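Local coordinates for protein CT_858 (PDB 3DOR) that probably cleaves proteins as the secreted serine-type endopeptidase CPAF of Chlamydia trachomatis, and forms a dimer in its mature form, at residues Ser12-Leu17 with Lys508-Thr513; Trp34-Ser39 with Ala63-Gly68; Gln45-Gln50 with Ser56-Val61; Asp126-Leu131 with Ala141-Ala146; Gly514-Arg519 with Phe524-Gly529. All blocks are in the same frame, centred on the assembly; numbering follows the deposited sequence.

Contact 1. Residues Ser12-Leu17 with Lys508-Thr513; sequences SFLEHL and KTCSLT
Leu17 and Leu512 make the tighter half of this contact: Leu512 CD1 comes to 3.9 Å from Leu17 CB and also reaches the helix leucine's CD1, the two side chains crossing at about a right angle. CG of Leu17 stands anti to its carbonyl carbon (chi1 -62°), which keeps the chain beside the backbone N and lays CB and CD1 against the methyl from the strand. One helical turn earlier the fit is slacker. Leu14 leaves its helix at a tangent to the strand, and only the end of its side chain, through the CD2 branch, closes on Cys510, at 4.1 Å from SG. Cys510 holds its sulfur anti to the backbone N (chi1 176°), and both SG and CB lie against that one methyl. No hydrogen bond joins the segments; four buried apolar residues do all the touching.

From Cys510 on, the strand alternates. Cys510 and Leu512 turn to the helix, while Ser511 lies on the other face, more open to solvent, with its hydroxyl bonded to His73 O. The helix likewise carries its more exposed residues, Ser12, Glu15 and His16, clear of the strand. Upstream, Lys508 and Thr509 both face Thr77 in a classic beta bulge. Phe13, also buried, turns elsewhere and stacks on Phe13 of the second subunit, so helix 2-20 serves the dimer interface as well. With Val499 and Val76 beside it on the flanking strands, the contact is typical alpha-on-beta packing, an N-terminal helix laid over an antiparallel sheet, of which strand 507-518 falls in the peptidase S41 range.

Contact 2. Residues Trp34-Ser39 with Ala63-Gly68; sequences WDLVQS and ADFIGG
Ser39, the residue that abuts Phe65, grips Asp35 O twice: its OG donates at 2.8 Å to that oxygen and its backbone N at 2.9 Å. The hydroxyl comes in from above the carbonyl plane, 47° out of it. Asp35 is the N-cap of helix 36-48, and its OD2 accepts from Gln38 N at 2.8 Å in a nearly straight bond (162°), on the anti side of the carboxylate.

Across the gap, Phe65 CE1 lies 3.7 Å from Ser39 C, the serine backbone sitting at the ring edge near its plane. CG of Phe65 is anti to the backbone N (chi1 173°), which carries the ring out to this helix start. Its CZ meets Leu36 CD1 at 3.9 Å. Leu18 of helix 2-20 packs on both Phe65 and Leu36 and helps to bury them.

The polar link is indirect. Water 1 lies at the edge of the Trp34 indole, in its plane, accepting from Trp34 NE1 at 2.8 Å and donating to Phe65 O at 3.1 Å. Trp34 CD1 also packs on Gly68 O. The start of one helix thus meets the end of the next, as expected at the open end of an antiparallel helical hairpin.

Contact 3. Residues Gln45-Gln50 with Ser56-Val61; sequences QKLRTQ and SFCQQV
At the turn end of the hairpin made by helices 36-48 and 55-67, Leu47 pushes between Cys58 and Val61. Its CD2 comes to 3.5 Å from Cys58 SG, the closest sound contact here, while its CG lies 3.9 Å from Val61 CG1. CG of Leu47 is anti to the carbonyl carbon (chi1 -68°), and this brings the forked end to the second helix although its first side-chain bond does not aim there. Val61 uses both branches: CG1 for Leu47 CG and CG2 for Leu47 CD2. Ala7 of helix 2-20 packs on both Leu47 and Cys58, so a third helix covers this apolar seam.

Toward solvent the packing becomes looser. Lys46 and Val61 slide past each other in opposite directions, and the aliphatic Lys46 CE touches Val61 CG1 at 4.0 Å. The chain of Lys46 bends at chi3 (-72°), carrying its terminal amine alongside the second helix. Phe57 offers its ring edge to the backbone of the same lysine, CE2 lying 3.8 Å from Lys46 O, near the ring plane. The side chain of Gln50 is modelled over one face of the Phe57 ring, but too close to be reliable, and its detail is doubtful.

The first helix ends neatly. Gln45 O accepts from Thr49 N at 2.8 Å and from Thr49 OG1 at 3.0 Å, the two donors reaching it from opposite faces of its plane. Thr49 then leaves helical geometry and the chain turns back. The result is a pair of antiparallel helices, joined by a short connection and packed on helix 2-20 as a small three-helix layer.

Contact 4. Residues Asp126-Leu131 with Ala141-Ala146; sequences DVLATL and AEESAA
Glu143 is the first residue along 141-146 to touch the other helix. CG is anti to its backbone N and the chain then bends at chi2 (76°), which turns the carboxylate toward Leu128; the two side chains cross at about a right angle, with Glu143 OE1 at 3.6 Å from Leu128 CD1. The methyl is only a neighbour to this oxygen, whose charge is met by a salt bridge to Lys92, while OE2 is hydrogen-bonded to Tyr132 OH. Phe98 of strand 98-103 packs on both Leu128 and Glu143.

Ser144 comes next, and its hydroxyl bonds Glu463. A turn on from Glu143, Ala146 closes the contact. Its small CB allows the chains to approach, with Leu131 CA 5.8 Å from Ala146 CA. The methyl packs against two leucines, 4.2 Å from Leu128 CD2 and 4.4 Å from Leu131 CB. Ala146 O is touched by methyls from the same pair, Leu128 CD2 and Leu131 CD1, each 3.9 Å from it, and it also accepts from Thr149 OG1. Within the first segment, Leu131 N donates to Leu128 O at 2.7 Å. Two short helices joined by a loop and packed beside an antiparallel sheet are consistent with the PDZ domain to which both belong.

Contact 5. Residues Gly514-Arg519 with Phe524-Gly529; sequences GSLAVR and FIENIG
Phe524 and Leu516 both set CG anti to the carbonyl carbon, with chi1 of -66° and -88°, and these torsions bring the ring and the leucine branches together although the first side-chain bond of Phe524 heads away overall, its CB still touching Ala517 O. Leu516 CD1 lies 3.7 Å from Phe524 CE2. Val518 runs side by side with the ring, pointing the same way, its CG2 3.9 Å from the same CE2. Leu206 of the second subunit packs on both Leu516 and Phe524, so this apolar patch adjoins the dimer partner.

Between the backbones, Phe524 CA directs its hydrogen at Ala517 O, 3.5 Å away, in a CA-H...O contact. Ile525 N is not bonded directly to that oxygen; water 2 comes between them, donating to Ala517 O at 2.7 Å and accepting from Ile525 N at 2.9 Å. Within the peptidase S41 range, the chain leaves strand 507-518, turns, and folds back as a loop against the strand's end, with water 2 linking the two backbones at this point. On the side facing helix 468-478, Ala517 CB packs on Ile525 CG1.

Arg519 passes Ile525 CD1 at about a right angle and bends at chi3 (63°). Its NH1 donates a hydrogen bond to water 3 at 3.0 Å, the water lying at the guanidinium edge, in its plane. That water donates in turn to Phe524 O at 2.7 Å and to Gly529 O at 2.7 Å, tying the arginine to the backbone at both ends of 524-529. Salt bridges from NH2 to Asp478 and from NH1 to Glu531 also hold the guanidinium.

Overall arrangement
Contacts 2 and 3 are two ends of one helical hairpin, their centres 13 Å apart. Contact 1 touches contact 2 directly, Glu15 CG lying 3.8 Å from Leu36 CD1, so helix 2-20 ties the hairpin to the sheet; the centres of contacts 1 and 2 are 11 Å apart. Strand 507-518 carries contact 1 in its first half and contact 5 in its second, with 20 Å between the centres, and both reach the second subunit. Contact 4, in the PDZ range, stands apart: its nearest atoms are about 6 Å from contact 5 and about 8 Å from contact 2. Contacts 3 and 5 are farthest apart, their centres 31 Å from each other.

Contact 1. Residues Ser12-Leu17 with Lys508-Thr513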
# COMPACT_ATOMS: atom_id res chain seq x y z
N SER B 12 10.19 -10.20 17.33
CA SER B 12 10.95 -11.16 16.55
C SER B 12 10.79 -10.90 15.06
O SER B 12 11.72 -11.10 14.28
CB SER B 12 10.52 -12.60 16.87
OG SER B 12 9.25 -12.89 16.30
N PHE B 13 9.61 -10.45 14.66
CA PHE B 13 9.39 -10.14 13.26
C PHE B 13 10.23 -8.93 12.86
O PHE B 13 10.90 -8.94 11.82
CB PHE B 13 7.91 -9.86 12.97
CG PHE B 13 7.63 -9.58 11.52
CD1 PHE B 13 7.93 -10.53 10.54
CD2 PHE B 13 7.08 -8.36 11.13
CE1 PHE B 13 7.69 -10.27 9.19
CE2 PHE B 13 6.82 -8.09 9.79
CZ PHE B 13 7.13 -9.04 8.81
N LEU B 14 10.20 -7.89 13.69
CA LEU B 14 10.98 -6.69 13.40
C LEU B 14 12.46 -7.03 13.32
O LEU B 14 13.15 -6.60 12.40
CB LEU B 14 10.78 -5.63 14.48
CG LEU B 14 9.38 -5.05 14.64
CD1 LEU B 14 9.44 -3.98 15.72
CD2 LEU B 14 8.88 -4.47 13.31
N GLU B 15 12.94 -7.81 14.28
CA GLU B 15 14.33 -8.21 14.30
C GLU B 15 14.70 -8.90 12.99
O GLU B 15 15.79 -8.70 12.45
CB GLU B 15 14.60 -9.17 15.46
CG GLU B 15 16.05 -9.66 15.52
CD GLU B 15 16.28 -10.74 16.56
OE1 GLU B 15 17.41 -11.28 16.62
OE2 GLU B 15 15.33 -11.06 17.31
N HIS B 16 13.79 -9.71 12.47
CA HIS B 16 14.07 -10.41 11.22
C HIS B 16 14.13 -9.43 10.05
O HIS B 16 14.91 -9.61 9.12
CB HIS B 16 13.04 -11.51 10.96
CG HIS B 16 13.26 -12.23 9.67
ND1 HIS B 16 12.45 -12.04 8.57
CD2 HIS B 16 14.24 -13.07 9.27
CE1 HIS B 16 12.93 -12.73 7.55
NE2 HIS B 16 14.02 -13.36 7.95
N LEU B 17 13.30 -8.39 10.09
CA LEU B 17 13.32 -7.39 9.02
C LEU B 17 14.68 -6.69 9.02
O LEU B 17 15.22 -6.35 7.96
CB LEU B 17 12.20 -6.35 9.23
CG LEU B 17 10.75 -6.85 9.20
CD1 LEU B 17 9.79 -5.67 9.33
CD2 LEU B 17 10.49 -7.61 7.92
N LYS B 508 1.24 0.10 13.55
CA LYS B 508 0.63 0.59 12.31
C LYS B 508 1.61 0.50 11.15
O LYS B 508 1.28 -0.01 10.08
CB LYS B 508 0.16 2.03 12.49
CG LYS B 508 -0.62 2.60 11.31
CD LYS B 508 -1.14 4.00 11.61
CE LYS B 508 -2.02 4.52 10.47
NZ LYS B 508 -2.58 5.87 10.73
N THR B 509 2.82 0.99 11.38
CA THR B 509 3.85 0.96 10.35
C THR B 509 5.23 0.99 10.99
O THR B 509 5.42 1.54 12.08
CB THR B 509 3.80 2.22 9.43
OG1 THR B 509 2.49 2.39 8.89
CG2 THR B 509 4.78 2.06 8.28
N CYS B 510 6.18 0.37 10.32
CA CYS B 510 7.55 0.42 10.77
C CYS B 510 8.29 0.85 9.52
O CYS B 510 8.29 0.12 8.53
CB CYS B 510 8.06 -0.94 11.22
SG CYS B 510 9.81 -0.85 11.65
N SER B 511 8.87 2.04 9.54
CA SER B 511 9.61 2.51 8.39
C SER B 511 11.05 2.09 8.61
O SER B 511 11.55 2.12 9.74
CB SER B 511 9.51 4.03 8.25
OG SER B 511 9.95 4.68 9.43
N LEU B 512 11.71 1.65 7.54
CA LEU B 512 13.09 1.20 7.59
C LEU B 512 13.87 1.80 6.43
O LEU B 512 13.29 2.44 5.55
CB LEU B 512 13.15 -0.33 7.54
CG LEU B 512 12.53 -1.04 8.76
CD1 LEU B 512 12.42 -2.53 8.50
CD2 LEU B 512 13.38 -0.75 10.00
N THR B 513 15.18 1.57 6.42
CA THR B 513 16.07 2.11 5.39
C THR B 513 16.62 1.01 4.51
O THR B 513 17.25 0.07 5.00
CB THR B 513 17.21 2.88 6.07
OG1 THR B 513 16.64 3.84 6.96
CG2 THR B 513 18.10 3.60 5.03

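Contact 2. Residues Trp34-Ser39 with Ala63-Gly68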
# COMPACT_ATOMS: atom_id res chain seq x y z
N TRP B 34 26.55 -0.82 17.88
CA TRP B 34 25.26 -1.48 18.01
C TRP B 34 25.32 -2.94 17.57
O TRP B 34 26.09 -3.30 16.68
CB TRP B 34 24.24 -0.72 17.16
CG TRP B 34 22.95 -1.41 16.94
CD1 TRP B 34 21.84 -1.36 17.73
CD2 TRP B 34 22.61 -2.23 15.82
NE1 TRP B 34 20.82 -2.11 17.17
CE2 TRP B 34 21.27 -2.65 15.99
CE3 TRP B 34 23.31 -2.66 14.68
CZ2 TRP B 34 20.62 -3.48 15.07
CZ3 TRP B 34 22.65 -3.48 13.76
CH2 TRP B 34 21.32 -3.88 13.96
N ASP B 35 24.51 -3.78 18.20
CA ASP B 35 24.45 -5.20 17.86
C ASP B 35 23.00 -5.65 17.89
O ASP B 35 22.33 -5.57 18.92
CB ASP B 35 25.24 -6.06 18.85
CG ASP B 35 25.16 -7.55 18.52
OD1 ASP B 35 25.81 -7.98 17.54
OD2 ASP B 35 24.42 -8.28 19.21
N LEU B 36 22.53 -6.15 16.75
CA LEU B 36 21.16 -6.60 16.60
C LEU B 36 20.67 -7.62 17.63
O LEU B 36 19.73 -7.35 18.38
CB LEU B 36 20.95 -7.14 15.19
CG LEU B 36 19.54 -7.65 14.86
CD1 LEU B 36 18.47 -6.70 15.39
CD2 LEU B 36 19.42 -7.83 13.37
N VAL B 37 21.30 -8.79 17.67
CA VAL B 37 20.90 -9.84 18.60
C VAL B 37 20.84 -9.32 20.04
O VAL B 37 19.85 -9.50 20.73
CB VAL B 37 21.87 -11.04 18.54
CG1 VAL B 37 21.44 -12.11 19.53
CG2 VAL B 37 21.90 -11.60 17.13
N GLN B 38 21.91 -8.66 20.47
CA GLN B 38 21.98 -8.11 21.82
C GLN B 38 20.88 -7.08 22.13
O GLN B 38 20.30 -7.09 23.21
CB GLN B 38 23.37 -7.51 22.05
CG GLN B 38 23.58 -6.93 23.43
CD GLN B 38 23.50 -5.42 23.44
OE1 GLN B 38 24.36 -4.75 22.86
NE2 GLN B 38 22.48 -4.88 24.09
N SER B 39 20.60 -6.18 21.18
CA SER B 39 19.55 -5.18 21.40
C SER B 39 18.21 -5.91 21.49
O SER B 39 17.33 -5.53 22.27
CB SER B 39 19.49 -4.19 20.23
OG SER B 39 20.73 -3.53 20.03
N ALA B 63 9.26 0.56 20.17
CA ALA B 63 9.65 1.86 19.65
C ALA B 63 11.08 2.21 20.08
O ALA B 63 11.84 2.79 19.30
CB ALA B 63 8.68 2.93 20.14
N ASP B 64 11.46 1.84 21.30
CA ASP B 64 12.81 2.12 21.79
C ASP B 64 13.82 1.23 21.09
O ASP B 64 14.95 1.64 20.85
CB ASP B 64 12.89 1.90 23.31
CG ASP B 64 12.16 2.98 24.09
OD1 ASP B 64 11.62 3.92 23.45
OD2 ASP B 64 12.11 2.90 25.33
N PHE B 65 13.40 0.02 20.77
CA PHE B 65 14.25 -0.94 20.07
C PHE B 65 14.62 -0.37 18.68
O PHE B 65 15.78 -0.39 18.28
CB PHE B 65 13.49 -2.26 19.91
CG PHE B 65 14.20 -3.27 19.06
CD1 PHE B 65 15.39 -3.86 19.48
CD2 PHE B 65 13.65 -3.66 17.83
CE1 PHE B 65 16.03 -4.82 18.70
CE2 PHE B 65 14.28 -4.63 17.03
CZ PHE B 65 15.48 -5.21 17.47
N ILE B 66 13.62 0.13 17.96
CA ILE B 66 13.90 0.70 16.64
C ILE B 66 14.60 2.04 16.81
O ILE B 66 15.46 2.41 16.02
CB ILE B 66 12.59 0.90 15.82
CG1 ILE B 66 11.90 -0.45 15.63
CG2 ILE B 66 12.91 1.53 14.46
CD1 ILE B 66 12.74 -1.48 14.89
N GLY B 67 14.24 2.77 17.87
CA GLY B 67 14.88 4.05 18.12
C GLY B 67 16.37 3.86 18.38
O GLY B 67 17.16 4.79 18.21
N GLY B 68 16.75 2.65 18.79
CA GLY B 68 18.15 2.37 19.06
C GLY B 68 19.02 2.34 17.83
O GLY B 68 20.25 2.34 17.92
O HOH W 1 18.64 -1.45 18.87

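Contact 3. Residues Gln45-Gln50 with Ser56-Val61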
# COMPACT_ATOMS: atom_id res chain seq x y z
N GLN B 45 13.96 -9.17 27.23
CA GLN B 45 14.01 -9.20 28.68
C GLN B 45 13.12 -8.14 29.31
O GLN B 45 12.46 -8.41 30.31
CB GLN B 45 15.45 -9.04 29.17
CG GLN B 45 16.16 -10.37 29.27
CD GLN B 45 15.37 -11.36 30.11
OE1 GLN B 45 15.04 -11.09 31.27
NE2 GLN B 45 15.05 -12.52 29.53
N LYS B 46 13.10 -6.95 28.74
CA LYS B 46 12.26 -5.90 29.28
C LYS B 46 10.80 -6.34 29.22
O LYS B 46 10.02 -6.05 30.13
CB LYS B 46 12.46 -4.59 28.51
CG LYS B 46 13.85 -4.00 28.70
CD LYS B 46 13.96 -2.56 28.18
CE LYS B 46 13.94 -2.48 26.67
NZ LYS B 46 14.12 -1.08 26.19
N LEU B 47 10.44 -7.05 28.16
CA LEU B 47 9.07 -7.52 28.00
C LEU B 47 8.77 -8.71 28.91
O LEU B 47 7.70 -8.81 29.50
CB LEU B 47 8.82 -7.92 26.54
CG LEU B 47 8.81 -6.83 25.47
CD1 LEU B 47 8.84 -7.47 24.10
CD2 LEU B 47 7.57 -5.95 25.62
N ARG B 48 9.73 -9.63 29.02
CA ARG B 48 9.56 -10.82 29.85
C ARG B 48 9.58 -10.55 31.35
O ARG B 48 8.86 -11.20 32.11
CB ARG B 48 10.63 -11.85 29.51
CG ARG B 48 10.49 -12.47 28.14
CD ARG B 48 11.30 -13.74 28.05
NE ARG B 48 10.62 -14.77 27.27
CZ ARG B 48 10.85 -15.02 25.98
NH1 ARG B 48 11.76 -14.32 25.32
NH2 ARG B 48 10.17 -15.97 25.36
N THR B 49 10.40 -9.60 31.78
CA THR B 49 10.51 -9.29 33.20
C THR B 49 9.38 -8.40 33.72
O THR B 49 9.39 -7.97 34.87
CB THR B 49 11.87 -8.64 33.50
OG1 THR B 49 12.91 -9.50 33.03
CG2 THR B 49 12.06 -8.43 35.00
N GLN B 50 8.39 -8.14 32.88
CA GLN B 50 7.25 -7.31 33.27
C GLN B 50 6.09 -8.15 33.80
O GLN B 50 5.81 -9.23 33.28
CB GLN B 50 6.77 -6.48 32.08
CG GLN B 50 7.37 -5.10 32.02
CD GLN B 50 6.95 -4.23 33.18
OE1 GLN B 50 5.76 -4.12 33.50
NE2 GLN B 50 7.92 -3.59 33.82
N SER B 56 0.56 -0.36 25.71
CA SER B 56 1.35 0.85 25.55
C SER B 56 2.77 0.64 26.04
O SER B 56 3.72 1.22 25.49
CB SER B 56 0.68 2.03 26.27
OG SER B 56 0.33 1.69 27.59
N PHE B 57 2.94 -0.19 27.06
CA PHE B 57 4.27 -0.48 27.59
C PHE B 57 5.08 -1.21 26.53
O PHE B 57 6.23 -0.85 26.26
CB PHE B 57 4.19 -1.36 28.83
CG PHE B 57 5.54 -1.80 29.33
CD1 PHE B 57 6.32 -0.95 30.10
CD2 PHE B 57 6.06 -3.04 28.96
CE1 PHE B 57 7.61 -1.32 30.51
CE2 PHE B 57 7.34 -3.42 29.36
CZ PHE B 57 8.11 -2.56 30.13
N CYS B 58 4.49 -2.24 25.94
CA CYS B 58 5.16 -3.02 24.91
C CYS B 58 5.42 -2.16 23.67
O CYS B 58 6.42 -2.37 22.97
CB CYS B 58 4.30 -4.23 24.53
SG CYS B 58 4.11 -5.44 25.87
N GLN B 59 4.54 -1.22 23.39
CA GLN B 59 4.72 -0.35 22.23
C GLN B 59 5.97 0.50 22.45
O GLN B 59 6.79 0.69 21.54
CB GLN B 59 3.49 0.54 22.03
CG GLN B 59 2.21 -0.24 21.81
CD GLN B 59 1.02 0.64 21.48
OE1 GLN B 59 0.87 1.72 22.04
NE2 GLN B 59 0.16 0.17 20.59
N GLN B 60 6.12 0.99 23.68
CA GLN B 60 7.28 1.79 24.06
C GLN B 60 8.54 0.97 23.89
O GLN B 60 9.55 1.47 23.40
CB GLN B 60 7.16 2.23 25.52
CG GLN B 60 6.17 3.35 25.76
CD GLN B 60 5.59 3.32 27.15
OE1 GLN B 60 6.25 2.89 28.10
NE2 GLN B 60 4.35 3.79 27.30
N VAL B 61 8.49 -0.29 24.29
CA VAL B 61 9.66 -1.15 24.17
C VAL B 61 10.06 -1.38 22.72
O VAL B 61 11.25 -1.36 22.39
CB VAL B 61 9.43 -2.52 24.84
CG1 VAL B 61 10.62 -3.44 24.57
CG2 VAL B 61 9.25 -2.34 26.33

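Contact 4. Residues Asp126-Leu131 with Ala141-Ala146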
# COMPACT_ATOMS: atom_id res chain seq x y z
N ASP B 126 18.18 18.05 31.20
CA ASP B 126 17.87 16.73 31.76
C ASP B 126 16.57 16.19 31.21
O ASP B 126 16.45 15.01 30.92
CB ASP B 126 17.80 16.79 33.29
CG ASP B 126 19.10 17.21 33.92
OD1 ASP B 126 20.17 16.97 33.31
OD2 ASP B 126 19.07 17.77 35.03
N VAL B 127 15.58 17.06 31.08
CA VAL B 127 14.29 16.65 30.55
C VAL B 127 14.49 16.14 29.12
O VAL B 127 13.95 15.10 28.75
CB VAL B 127 13.29 17.83 30.54
CG1 VAL B 127 11.96 17.40 29.94
CG2 VAL B 127 13.10 18.34 31.96
N LEU B 128 15.27 16.86 28.34
CA LEU B 128 15.54 16.47 26.96
C LEU B 128 16.22 15.11 26.88
O LEU B 128 15.86 14.29 26.05
CB LEU B 128 16.40 17.52 26.26
CG LEU B 128 15.61 18.72 25.72
CD1 LEU B 128 16.56 19.78 25.17
CD2 LEU B 128 14.65 18.25 24.63
N ALA B 129 17.19 14.88 27.76
CA ALA B 129 17.92 13.62 27.78
C ALA B 129 16.97 12.44 27.98
O ALA B 129 17.21 11.35 27.46
CB ALA B 129 18.97 13.63 28.88
N THR B 130 15.90 12.64 28.74
CA THR B 130 14.96 11.56 28.95
C THR B 130 14.29 11.24 27.61
O THR B 130 13.73 10.16 27.43
CB THR B 130 13.85 11.94 29.96
OG1 THR B 130 12.98 12.93 29.38
CG2 THR B 130 14.45 12.49 31.24
N LEU B 131 14.37 12.18 26.67
CA LEU B 131 13.74 11.99 25.36
C LEU B 131 14.67 11.46 24.28
O LEU B 131 14.24 11.19 23.17
CB LEU B 131 13.12 13.31 24.90
CG LEU B 131 12.06 13.86 25.87
CD1 LEU B 131 11.62 15.25 25.42
CD2 LEU B 131 10.88 12.91 25.92
N ALA B 141 21.59 17.44 15.38
CA ALA B 141 20.39 16.91 14.75
C ALA B 141 19.56 16.07 15.73
O ALA B 141 18.33 16.17 15.76
CB ALA B 141 20.75 16.09 13.51
N GLU B 142 20.22 15.25 16.55
CA GLU B 142 19.50 14.43 17.54
C GLU B 142 18.89 15.35 18.60
O GLU B 142 17.79 15.09 19.10
CB GLU B 142 20.45 13.41 18.19
CG GLU B 142 21.08 12.43 17.21
CD GLU B 142 22.23 11.64 17.82
OE1 GLU B 142 21.97 10.60 18.46
OE2 GLU B 142 23.39 12.08 17.67
N GLU B 143 19.60 16.41 18.95
CA GLU B 143 19.11 17.36 19.95
C GLU B 143 17.79 17.98 19.48
O GLU B 143 16.81 18.02 20.21
CB GLU B 143 20.15 18.47 20.17
CG GLU B 143 19.76 19.51 21.21
CD GLU B 143 19.91 19.01 22.66
OE1 GLU B 143 19.83 19.84 23.59
OE2 GLU B 143 20.10 17.78 22.85
N SER B 144 17.79 18.47 18.24
CA SER B 144 16.59 19.08 17.68
C SER B 144 15.46 18.08 17.52
O SER B 144 14.30 18.41 17.71
CB SER B 144 16.91 19.73 16.33
OG SER B 144 17.81 20.80 16.50
N ALA B 145 15.80 16.84 17.16
CA ALA B 145 14.76 15.84 17.00
C ALA B 145 14.06 15.65 18.36
O ALA B 145 12.85 15.49 18.43
CB ALA B 145 15.36 14.52 16.50
N ALA B 146 14.85 15.69 19.44
CA ALA B 146 14.30 15.53 20.79
C ALA B 146 13.48 16.75 21.18
O ALA B 146 12.43 16.63 21.83
CB ALA B 146 15.43 15.32 21.79

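Contact 5. Residues Gly514-Arg519 with Phe524-Gly529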
# COMPACT_ATOMS: atom_id res chain seq x y z
N GLY B 514 16.40 1.13 3.20
CA GLY B 514 16.84 0.11 2.27
C GLY B 514 18.14 0.33 1.52
O GLY B 514 18.47 -0.45 0.63
N SER B 515 18.87 1.38 1.87
CA SER B 515 20.14 1.64 1.19
C SER B 515 21.04 2.57 2.00
O SER B 515 20.61 3.18 2.97
CB SER B 515 19.89 2.29 -0.16
OG SER B 515 19.48 3.63 0.03
N LEU B 516 22.30 2.64 1.59
CA LEU B 516 23.27 3.54 2.21
C LEU B 516 23.89 4.36 1.10
O LEU B 516 24.58 3.82 0.23
CB LEU B 516 24.38 2.77 2.93
CG LEU B 516 24.19 2.36 4.39
CD1 LEU B 516 25.49 1.73 4.89
CD2 LEU B 516 23.82 3.57 5.25
N ALA B 517 23.63 5.66 1.10
CA ALA B 517 24.20 6.53 0.09
C ALA B 517 25.69 6.74 0.38
O ALA B 517 26.11 6.79 1.54
CB ALA B 517 23.49 7.86 0.09
N VAL B 518 26.47 6.86 -0.70
CA VAL B 518 27.90 7.09 -0.60
C VAL B 518 28.25 8.29 -1.48
O VAL B 518 27.90 8.31 -2.65
CB VAL B 518 28.71 5.89 -1.11
CG1 VAL B 518 30.19 6.14 -0.90
CG2 VAL B 518 28.28 4.61 -0.39
N ARG B 519 28.93 9.28 -0.91
CA ARG B 519 29.32 10.47 -1.67
C ARG B 519 30.48 10.11 -2.62
O ARG B 519 31.17 9.11 -2.40
CB ARG B 519 29.74 11.59 -0.71
CG ARG B 519 28.59 12.05 0.21
CD ARG B 519 29.08 12.92 1.36
NE ARG B 519 29.68 14.18 0.92
CZ ARG B 519 30.01 15.17 1.75
NH1 ARG B 519 29.80 15.05 3.05
NH2 ARG B 519 30.54 16.29 1.27
N PHE B 524 29.84 8.22 3.88
CA PHE B 524 28.41 7.91 3.92
C PHE B 524 27.67 9.16 4.40
O PHE B 524 28.31 10.12 4.86
CB PHE B 524 28.11 6.76 4.88
CG PHE B 524 28.70 5.43 4.47
CD1 PHE B 524 30.01 5.08 4.82
CD2 PHE B 524 27.95 4.53 3.72
CE1 PHE B 524 30.55 3.84 4.44
CE2 PHE B 524 28.48 3.30 3.33
CZ PHE B 524 29.79 2.95 3.69
N ILE B 525 26.35 9.15 4.31
CA ILE B 525 25.54 10.28 4.74
C ILE B 525 24.83 9.97 6.06
O ILE B 525 24.65 10.87 6.88
CB ILE B 525 24.46 10.65 3.67
CG1 ILE B 525 25.13 10.98 2.34
CG2 ILE B 525 23.63 11.86 4.13
CD1 ILE B 525 26.12 12.11 2.45
N GLU B 526 24.46 8.71 6.25
CA GLU B 526 23.77 8.27 7.46
C GLU B 526 24.42 8.82 8.73
O GLU B 526 25.63 8.67 8.91
CB GLU B 526 23.75 6.73 7.52
CG GLU B 526 22.87 6.14 8.61
CD GLU B 526 21.39 6.47 8.43
OE1 GLU B 526 21.01 6.84 7.30
OE2 GLU B 526 20.62 6.34 9.40
N ASN B 527 23.63 9.48 9.58
CA ASN B 527 24.12 10.06 10.83
C ASN B 527 25.06 11.25 10.72
O ASN B 527 24.85 12.28 11.36
CB ASN B 527 24.82 8.99 11.69
CG ASN B 527 23.86 7.95 12.20
OD1 ASN B 527 22.95 8.25 12.97
ND2 ASN B 527 24.05 6.71 11.76
N ILE B 528 26.11 11.09 9.91
CA ILE B 528 27.13 12.12 9.71
C ILE B 528 26.63 13.36 8.97
O ILE B 528 27.15 14.46 9.16
CB ILE B 528 28.33 11.55 8.91
CG1 ILE B 528 28.91 10.33 9.63
CG2 ILE B 528 29.42 12.60 8.77
CD1 ILE B 528 29.26 10.58 11.08
N GLY B 529 25.63 13.18 8.12
CA GLY B 529 25.08 14.30 7.39
C GLY B 529 26.05 14.97 6.44
O GLY B 529 27.11 14.43 6.09
O HOH W 2 24.63 6.86 3.83
O HOH W 3 28.78 12.77 4.80